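Long-range contact in nitrogenase molybdenum-iron protein alpha chain (Clostridium pasteurianum, PDB 4WES), which forms part of the nitrogenase complex, which reduces dinitrogen to ammonium at an iron-sulfur-molybdenum cluster: residues L334-S348 with L355-F369. Numbering follows the deposited sequence.
With ICS (iron-sulfur-molybdenum cluster with interstitial carbon), chain F.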
ATOM      1  N   LEU A 334     -13.061 -33.104   4.241  1.00 10.37           N
ATOM      2  CA  LEU A 334     -12.313 -33.296   5.477  1.00 10.12           C
ATOM      3  C   LEU A 334     -12.381 -34.696   6.042  1.00 10.59           C
ATOM      4  O   LEU A 334     -11.572 -35.034   6.909  1.00 10.84           O
ATOM      5  CB  LEU A 334     -12.763 -32.297   6.547  1.00 10.23           C
ATOM      6  CG  LEU A 334     -12.600 -30.840   6.171  1.00 10.16           C
ATOM      7  CD1 LEU A 334     -13.346 -29.995   7.204  1.00 11.22           C
ATOM      8  CD2 LEU A 334     -11.137 -30.459   6.065  1.00 11.94           C
ATOM      9  N   GLN A 335     -13.302 -35.529   5.573  1.00 11.11           N
ATOM     10  CA  GLN A 335     -13.466 -36.792   6.239  1.00 12.33           C
ATOM     11  C   GLN A 335     -12.193 -37.632   6.145  1.00 11.96           C
ATOM     12  O   GLN A 335     -11.489 -37.641   5.129  1.00 12.65           O
ATOM     13  CB  GLN A 335     -14.694 -37.566   5.785  1.00 13.83           C
ATOM     14  CG  GLN A 335     -14.630 -38.007   4.380  1.00 15.73           C
ATOM     15  CD  GLN A 335     -15.961 -38.627   3.934  1.00 22.62           C
ATOM     16  OE1 GLN A 335     -16.749 -39.115   4.755  1.00 30.12           O
ATOM     17  NE2 GLN A 335     -16.214 -38.596   2.646  1.00 33.75           N
ATOM     18  N   GLY A 336     -11.932 -38.359   7.220  1.00 11.57           N
ATOM     19  CA  GLY A 336     -10.743 -39.208   7.291  1.00 12.39           C
ATOM     20  C   GLY A 336      -9.514 -38.546   7.799  1.00 13.35           C
ATOM     21  O   GLY A 336      -8.476 -39.209   7.932  1.00 19.72           O
ATOM     22  N   LYS A 337      -9.578 -37.260   8.080  1.00 10.38           N
ATOM     23  CA  LYS A 337      -8.438 -36.558   8.638  1.00 11.33           C
ATOM     24  C   LYS A 337      -8.463 -36.624  10.153  1.00 10.55           C
ATOM     25  O   LYS A 337      -9.482 -36.963  10.766  1.00 12.63           O
ATOM     26  CB  LYS A 337      -8.458 -35.123   8.142  1.00 10.74           C
ATOM     27  CG  LYS A 337      -8.293 -35.071   6.645  1.00 12.47           C
ATOM     28  CD  LYS A 337      -8.318 -33.698   6.090  1.00 13.21           C
ATOM     29  CE  LYS A 337      -8.347 -33.687   4.599  1.00 15.53           C
ATOM     30  NZ  LYS A 337      -7.066 -34.193   4.056  1.00 18.21           N
ATOM     31  N   THR A 338      -7.326 -36.335  10.766  1.00 10.50           N
ATOM     32  CA  THR A 338      -7.177 -36.384  12.217  1.00 10.68           C
ATOM     33  C   THR A 338      -6.835 -35.004  12.777  1.00  9.48           C
ATOM     34  O   THR A 338      -6.223 -34.155  12.123  1.00 10.40           O
ATOM     35  CB  THR A 338      -6.067 -37.384  12.630  1.00 11.62           C
ATOM     36  OG1 THR A 338      -4.843 -36.962  12.039  1.00 12.96           O
ATOM     37  CG2 THR A 338      -6.430 -38.791  12.207  1.00 13.37           C
ATOM     38  N   ALA A 339      -7.219 -34.823  14.044  1.00 10.31           N
ATOM     39  CA  ALA A 339      -7.067 -33.540  14.724  1.00 10.38           C
ATOM     40  C   ALA A 339      -6.606 -33.718  16.153  1.00 10.03           C
ATOM     41  O   ALA A 339      -6.902 -34.730  16.812  1.00 10.10           O
ATOM     42  CB  ALA A 339      -8.379 -32.768  14.695  1.00 10.74           C
ATOM     43  N   CYS A 340      -5.969 -32.661  16.658  1.00  9.08           N
ATOM     44  CA  CYS A 340      -5.739 -32.470  18.092  1.00  9.42           C
ATOM     45  C   CYS A 340      -6.363 -31.111  18.483  1.00  8.81           C
ATOM     46  O   CYS A 340      -6.382 -30.206  17.669  1.00  9.63           O
ATOM     47  CB  CYS A 340      -4.244 -32.465  18.400  1.00  9.70           C
ATOM     48  SG  CYS A 340      -3.308 -33.854  17.756  1.00 12.57           S
ATOM     49  N   LEU A 341      -6.812 -31.038  19.734  1.00  9.15           N
ATOM     50  CA  LEU A 341      -7.374 -29.786  20.253  1.00  9.78           C
ATOM     51  C   LEU A 341      -6.766 -29.424  21.581  1.00  9.60           C
ATOM     52  O   LEU A 341      -6.808 -30.216  22.515  1.00 11.32           O
ATOM     53  CB  LEU A 341      -8.891 -29.864  20.442  1.00 11.68           C
ATOM     54  CG  LEU A 341      -9.728 -30.233  19.255  1.00 10.86           C
ATOM     55  CD1 LEU A 341      -9.937 -31.703  19.124  1.00 15.22           C
ATOM     56  CD2 LEU A 341     -11.089 -29.564  19.343  1.00 12.08           C
ATOM     57  N   TYR A 342      -6.292 -28.184  21.698  1.00  8.70           N
ATOM     58  CA  TYR A 342      -5.731 -27.710  22.943  1.00  8.53           C
ATOM     59  C   TYR A 342      -6.110 -26.256  23.157  1.00  8.30           C
ATOM     60  O   TYR A 342      -5.559 -25.382  22.525  1.00  9.50           O
ATOM     61  CB  TYR A 342      -4.198 -27.867  23.010  1.00  9.42           C
ATOM     62  CG  TYR A 342      -3.673 -27.488  24.369  1.00  8.74           C
ATOM     63  CD1 TYR A 342      -3.938 -28.299  25.455  1.00  9.07           C
ATOM     64  CD2 TYR A 342      -2.977 -26.320  24.575  1.00  9.87           C
ATOM     65  CE1 TYR A 342      -3.512 -27.965  26.725  1.00 10.39           C
ATOM     66  CE2 TYR A 342      -2.535 -25.976  25.849  1.00  9.84           C
ATOM     67  CZ  TYR A 342      -2.804 -26.795  26.920  1.00  9.69           C
ATOM     68  OH  TYR A 342      -2.359 -26.485  28.194  1.00 10.85           O
ATOM     69  N   VAL A 343      -7.084 -26.034  24.023  1.00  9.22           N
ATOM     70  CA  VAL A 343      -7.566 -24.676  24.313  1.00  8.95           C
ATOM     71  C   VAL A 343      -7.573 -24.472  25.832  1.00  9.31           C
ATOM     72  O   VAL A 343      -6.835 -25.144  26.545  1.00 10.61           O
ATOM     73  CB  VAL A 343      -8.931 -24.342  23.615  1.00  9.38           C
ATOM     74  CG1 VAL A 343      -8.939 -22.913  23.155  1.00  9.86           C
ATOM     75  CG2 VAL A 343      -9.164 -25.243  22.409  1.00  9.70           C
ATOM     76  N   GLY A 344      -8.308 -23.493  26.336  1.00  9.50           N
ATOM     77  CA  GLY A 344      -8.135 -23.101  27.719  1.00  9.39           C
ATOM     78  C   GLY A 344      -8.903 -23.919  28.738  1.00  8.81           C
ATOM     79  O   GLY A 344      -8.307 -24.567  29.629  1.00 10.18           O
ATOM     80  N   GLY A 345     -10.233 -23.862  28.646  1.00  8.18           N
ATOM     81  CA  GLY A 345     -11.052 -24.493  29.616  1.00  9.01           C
ATOM     82  C   GLY A 345     -12.365 -25.066  29.145  1.00  8.53           C
ATOM     83  O   GLY A 345     -13.028 -25.746  29.924  1.00  9.75           O
ATOM     84  N   SER A 346     -12.769 -24.808  27.893  1.00  8.60           N
ATOM     85  CA  SER A 346     -14.054 -25.289  27.378  1.00  8.95           C
ATOM     86  C   SER A 346     -13.977 -25.762  25.936  1.00  7.93           C
ATOM     87  O   SER A 346     -14.557 -26.785  25.591  1.00  8.76           O
ATOM     88  CB  SER A 346     -15.108 -24.188  27.538  1.00 10.20           C
ATOM     89  OG  SER A 346     -16.343 -24.508  26.953  1.00 11.60           O
ATOM     90  N   ARG A 347     -13.308 -24.999  25.067  1.00  8.42           N
ATOM     91  CA  ARG A 347     -13.500 -25.191  23.623  1.00  8.65           C
ATOM     92  C   ARG A 347     -12.908 -26.480  23.069  1.00  8.17           C
ATOM     93  O   ARG A 347     -13.344 -26.967  22.028  1.00  9.15           O
ATOM     94  CB  ARG A 347     -12.995 -23.959  22.868  1.00  9.20           C
ATOM     95  CG  ARG A 347     -13.932 -22.784  23.086  1.00  8.83           C
ATOM     96  CD  ARG A 347     -13.430 -21.554  22.361  1.00  9.15           C
ATOM     97  NE  ARG A 347     -14.363 -20.452  22.605  1.00  9.52           N
ATOM     98  CZ  ARG A 347     -14.164 -19.223  22.199  1.00  9.16           C
ATOM     99  NH1 ARG A 347     -13.136 -18.912  21.459  1.00  9.59           N
ATOM    100  NH2 ARG A 347     -15.049 -18.294  22.539  1.00 11.02           N
ATOM    101  N   SER A 348     -11.938 -27.077  23.772  1.00  8.63           N
ATOM    102  CA  SER A 348     -11.447 -28.400  23.367  1.00  9.24           C
ATOM    103  C   SER A 348     -12.571 -29.400  23.286  1.00  9.15           C
ATOM    104  O   SER A 348     -12.521 -30.340  22.490  1.00  9.92           O
ATOM    105  CB  SER A 348     -10.376 -28.905  24.343  1.00 10.53           C
ATOM    106  OG  SER A 348      -9.409 -27.910  24.551  1.00 11.90           O
ATOM    107  N   LEU A 355     -16.284 -31.249  14.536  1.00  9.15           N
ATOM    108  CA  LEU A 355     -15.248 -32.026  13.846  1.00  9.28           C
ATOM    109  C   LEU A 355     -15.730 -33.434  13.515  1.00 10.43           C
ATOM    110  O   LEU A 355     -15.497 -33.935  12.404  1.00 10.60           O
ATOM    111  CB  LEU A 355     -13.981 -32.073  14.681  1.00  9.52           C
ATOM    112  CG  LEU A 355     -13.273 -30.720  14.823  1.00 10.70           C
ATOM    113  CD1 LEU A 355     -12.076 -30.846  15.739  1.00 12.74           C
ATOM    114  CD2 LEU A 355     -12.841 -30.155  13.487  1.00 11.83           C
ATOM    115  N   LYS A 356     -16.423 -34.064  14.463  1.00 10.29           N
ATOM    116  CA  LYS A 356     -16.889 -35.421  14.219  1.00 10.19           C
ATOM    117  C   LYS A 356     -17.892 -35.454  13.060  1.00 10.59           C
ATOM    118  O   LYS A 356     -17.831 -36.353  12.218  1.00 11.29           O
ATOM    119  CB  LYS A 356     -17.536 -35.998  15.471  1.00 11.33           C
ATOM    120  CG  LYS A 356     -17.900 -37.467  15.323  1.00 15.41           C
ATOM    121  CD  LYS A 356     -18.354 -38.086  16.629  1.00 20.49           C
ATOM    122  CE  LYS A 356     -18.762 -39.545  16.426  1.00 29.31           C
ATOM    123  NZ  LYS A 356     -19.439 -40.035  17.655  1.00 45.13           N
ATOM    124  N   SER A 357     -18.788 -34.477  12.990  1.00 10.25           N
ATOM    125  CA  SER A 357     -19.711 -34.398  11.875  1.00 10.97           C
ATOM    126  C   SER A 357     -19.026 -34.210  10.531  1.00 11.89           C
ATOM    127  O   SER A 357     -19.521 -34.716   9.510  1.00 14.50           O
ATOM    128  CB  SER A 357     -20.725 -33.268  12.075  1.00 11.05           C
ATOM    129  OG  SER A 357     -21.585 -33.540  13.158  1.00 13.47           O
ATOM    130  N   PHE A 358     -17.868 -33.555  10.518  1.00 10.31           N
ATOM    131  CA  PHE A 358     -17.083 -33.375   9.303  1.00  9.85           C
ATOM    132  C   PHE A 358     -16.253 -34.631   8.946  1.00 10.66           C
ATOM    133  O   PHE A 358     -15.573 -34.643   7.916  1.00 12.00           O
ATOM    134  CB  PHE A 358     -16.090 -32.209   9.457  1.00 10.41           C
ATOM    135  CG  PHE A 358     -16.694 -30.817   9.603  1.00 10.08           C
ATOM    136  CD1 PHE A 358     -18.066 -30.557   9.523  1.00 10.96           C
ATOM    137  CD2 PHE A 358     -15.843 -29.764   9.804  1.00 10.44           C
ATOM    138  CE1 PHE A 358     -18.512 -29.254   9.648  1.00 11.99           C
ATOM    139  CE2 PHE A 358     -16.287 -28.478   9.936  1.00 11.08           C
ATOM    140  CZ  PHE A 358     -17.634 -28.217   9.862  1.00 10.98           C
ATOM    141  N   GLY A 359     -16.325 -35.660   9.782  1.00 10.77           N
ATOM    142  CA  GLY A 359     -15.557 -36.879   9.557  1.00 11.25           C
ATOM    143  C   GLY A 359     -14.129 -36.811  10.041  1.00 11.04           C
ATOM    144  O   GLY A 359     -13.307 -37.635   9.630  1.00 12.79           O
ATOM    145  N   VAL A 360     -13.825 -35.823  10.896  1.00 10.28           N
ATOM    146  CA  VAL A 360     -12.487 -35.632  11.449  1.00 10.56           C
ATOM    147  C   VAL A 360     -12.406 -36.369  12.787  1.00 10.86           C
ATOM    148  O   VAL A 360     -13.315 -36.319  13.593  1.00 13.67           O
ATOM    149  CB  VAL A 360     -12.186 -34.152  11.616  1.00 10.19           C
ATOM    150  CG1 VAL A 360     -10.871 -33.920  12.350  1.00 11.79           C
ATOM    151  CG2 VAL A 360     -12.172 -33.451  10.262  1.00 11.29           C
ATOM    152  N   ASP A 361     -11.295 -37.082  12.988  1.00 10.97           N
ATOM    153  CA  ASP A 361     -11.066 -37.902  14.155  1.00 11.56           C
ATOM    154  C   ASP A 361     -10.181 -37.166  15.147  1.00 11.76           C
ATOM    155  O   ASP A 361      -8.985 -36.952  14.875  1.00 12.39           O
ATOM    156  CB  ASP A 361     -10.394 -39.207  13.680  1.00 12.91           C
ATOM    157  CG  ASP A 361     -10.071 -40.160  14.788  1.00 17.95           C
ATOM    158  OD1 ASP A 361     -10.390 -39.907  15.964  1.00 24.97           O
ATOM    159  OD2 ASP A 361      -9.483 -41.231  14.451  1.00 21.28           O
ATOM    160  N   SER A 362     -10.749 -36.778  16.295  1.00 11.03           N
ATOM    161  CA  SER A 362     -10.013 -36.093  17.332  1.00 11.10           C
ATOM    162  C   SER A 362      -9.260 -37.068  18.213  1.00 11.29           C
ATOM    163  O   SER A 362      -9.862 -37.812  18.974  1.00 14.56           O
ATOM    164  CB  SER A 362     -10.925 -35.200  18.164  1.00 12.51           C
ATOM    165  OG  SER A 362     -11.529 -34.222  17.338  1.00 13.65           O
ATOM    166  N   LEU A 363      -7.941 -37.071  18.101  1.00 10.63           N
ATOM    167  CA  LEU A 363      -7.113 -38.084  18.764  1.00 12.74           C
ATOM    168  C   LEU A 363      -6.527 -37.638  20.082  1.00 11.64           C
ATOM    169  O   LEU A 363      -6.165 -38.473  20.910  1.00 12.51           O
ATOM    170  CB  LEU A 363      -5.965 -38.462  17.828  1.00 16.72           C
ATOM    171  CG  LEU A 363      -6.411 -39.167  16.548  1.00 25.40           C
ATOM    172  CD1 LEU A 363      -5.216 -39.590  15.702  1.00 29.26           C
ATOM    173  CD2 LEU A 363      -7.242 -40.383  16.918  1.00 34.71           C
ATOM    174  N   VAL A 364      -6.382 -36.322  20.250  1.00 10.43           N
ATOM    175  CA  VAL A 364      -5.701 -35.736  21.389  1.00 10.26           C
ATOM    176  C   VAL A 364      -6.514 -34.509  21.797  1.00  9.81           C
ATOM    177  O   VAL A 364      -6.887 -33.717  20.926  1.00 10.73           O
ATOM    178  CB  VAL A 364      -4.279 -35.256  20.998  1.00 12.18           C
ATOM    179  CG1 VAL A 364      -3.641 -34.548  22.175  1.00 14.61           C
ATOM    180  CG2 VAL A 364      -3.419 -36.403  20.478  1.00 14.33           C
ATOM    181  N   ALA A 365      -6.757 -34.345  23.088  1.00 10.10           N
ATOM    182  CA  ALA A 365      -7.387 -33.128  23.572  1.00  9.90           C
ATOM    183  C   ALA A 365      -6.874 -32.789  24.942  1.00 10.06           C
ATOM    184  O   ALA A 365      -6.477 -33.655  25.725  1.00 12.23           O
ATOM    185  CB  ALA A 365      -8.892 -33.278  23.617  1.00 11.36           C
ATOM    186  N   GLY A 366      -6.876 -31.494  25.266  1.00  9.75           N
ATOM    187  CA  GLY A 366      -6.463 -31.069  26.589  1.00 10.44           C
ATOM    188  C   GLY A 366      -6.901 -29.653  26.835  1.00  9.54           C
ATOM    189  O   GLY A 366      -7.336 -28.943  25.917  1.00  9.91           O
ATOM    190  N   PHE A 367      -6.744 -29.226  28.076  1.00  9.67           N
ATOM    191  CA  PHE A 367      -7.007 -27.876  28.497  1.00  9.73           C
ATOM    192  C   PHE A 367      -5.822 -27.283  29.206  1.00  9.58           C
ATOM    193  O   PHE A 367      -5.083 -27.988  29.913  1.00 10.23           O
ATOM    194  CB  PHE A 367      -8.172 -27.864  29.480  1.00  9.72           C
ATOM    195  CG  PHE A 367      -9.515 -28.236  28.914  1.00 10.12           C
ATOM    196  CD1 PHE A 367     -10.143 -27.472  27.932  1.00 11.00           C
ATOM    197  CD2 PHE A 367     -10.205 -29.341  29.428  1.00 10.98           C
ATOM    198  CE1 PHE A 367     -11.422 -27.783  27.486  1.00 11.76           C
ATOM    199  CE2 PHE A 367     -11.496 -29.632  28.987  1.00 12.17           C
ATOM    200  CZ  PHE A 367     -12.087 -28.861  28.014  1.00 11.60           C
ATOM    201  N   GLU A 368      -5.656 -25.964  29.069  1.00 10.21           N
ATOM    202  CA  GLU A 368      -4.669 -25.237  29.866  1.00  9.37           C
ATOM    203  C   GLU A 368      -4.972 -25.328  31.349  1.00  8.71           C
ATOM    204  O   GLU A 368      -4.038 -25.517  32.142  1.00  9.93           O
ATOM    205  CB  GLU A 368      -4.609 -23.764  29.472  1.00  9.14           C
ATOM    206  CG  GLU A 368      -4.123 -23.425  28.073  1.00 10.30           C
ATOM    207  CD  GLU A 368      -4.082 -21.930  27.797  1.00 10.67           C
ATOM    208  OE1 GLU A 368      -3.993 -21.581  26.567  1.00 11.26           O
ATOM    209  OE2 GLU A 368      -4.114 -21.106  28.737  1.00 10.56           O
ATOM    210  N   PHE A 369      -6.224 -25.082  31.734  1.00  9.02           N
ATOM    211  CA  PHE A 369      -6.492 -24.739  33.142  1.00  9.41           C
ATOM    212  C   PHE A 369      -7.817 -25.267  33.667  1.00  9.31           C
ATOM    213  O   PHE A 369      -8.252 -24.888  34.755  1.00 10.16           O
ATOM    214  CB  PHE A 369      -6.422 -23.195  33.316  1.00  9.39           C
ATOM    215  CG  PHE A 369      -7.314 -22.441  32.365  1.00  8.95           C
ATOM    216  CD1 PHE A 369      -8.701 -22.480  32.473  1.00  9.33           C
ATOM    217  CD2 PHE A 369      -6.753 -21.716  31.337  1.00  9.28           C
ATOM    218  CE1 PHE A 369      -9.490 -21.887  31.547  1.00  9.74           C
ATOM    219  CE2 PHE A 369      -7.561 -21.076  30.411  1.00  9.73           C
ATOM    220  CZ  PHE A 369      -8.919 -21.192  30.492  1.00  9.71           C
TER
HETATM  221 FE1  ICS F 602     -14.489 -20.273  28.905  1.00  8.52          FE
HETATM  222 MO1  ICS F 602      -8.935 -18.035  25.365  1.00  7.47          MO
HETATM  223 FE2  ICS F 602     -12.086 -19.159  29.129  1.00  8.08          FE
HETATM  224 FE3  ICS F 602     -13.662 -18.520  27.067  1.00  8.15          FE
HETATM  225 FE4  ICS F 602     -12.598 -20.950  27.238  1.00  8.18          FE
HETATM  226 FE5  ICS F 602     -10.518 -20.135  25.944  1.00  7.79          FE
HETATM  227 FE6  ICS F 602     -10.050 -18.319  27.791  1.00  7.80          FE
HETATM  228 FE7  ICS F 602     -11.563 -17.728  25.772  1.00  7.73          FE
HETATM  229  CX  ICS F 602     -11.768 -19.185  27.161  1.00  8.35           C
HETATM  230  S1A ICS F 602     -12.538 -21.343  29.501  1.00  8.76           S
HETATM  231  S1B ICS F 602      -8.537 -19.716  26.941  1.00  7.90           S
HETATM  232  S2A ICS F 602     -14.081 -18.085  29.276  1.00  8.61           S
HETATM  233  S2B ICS F 602     -10.274 -18.167  29.958  1.00  8.23           S
HETATM  234  S3A ICS F 602     -11.362 -22.225  25.888  1.00  8.42           S
HETATM  235  S3B ICS F 602     -10.014 -16.388  26.691  1.00  7.64           S
HETATM  236  S4A ICS F 602     -14.752 -20.457  26.618  1.00  8.70           S
HETATM  237  S4B ICS F 602     -10.700 -18.895  24.089  1.00  7.77           S
HETATM  238  S5A ICS F 602     -13.590 -16.898  25.532  1.00  8.36           S
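The Phe367 ring packs against the bend from Gly344 to Ser348 that follows strand 338-343. Phe367 CB sits 3.3 Å from Gly344 O; with chi1 at -67°, CG lies anti to the carbonyl carbon, beside Gly344 O and Gly345 CA, and the ring then passes along the Gly344-Ser348 backbone. Phe367 CD1 meets Ser348 OG, Phe367 CE1 comes within 3.3 Å of Ser346 N, and Phe367 CZ ends near Gly345 O, which stands over one ring face, nearer the ring's edge than its middle. Tyr375 adds an edge-to-face ring contact. Beside this ring, Ser348 OG donates to Gly366 O at 2.7 Å and accepts from Val343 N at 3.0 Å, so one hydroxyl ties helix start to both strands. Phe369 covers the same bend: Gly344 O lies over its ring centre, Phe369 N donates to that oxygen at 3.0 Å, and Phe369 CZ reaches S2B of the cluster at 3.4 Å. Farther back, in the parallel strand pair, Leu341 N gives a hydrogen bond to Val364 O, 2.9 Å. Topologically this is a right-handed beta-alpha-beta crossover in a Rossmann-like domain, whose glycine-containing loop at the C-terminal strand ends brings Gly344 N within 3.3 Å of S3A in the iron-molybdenum cofactor pocket.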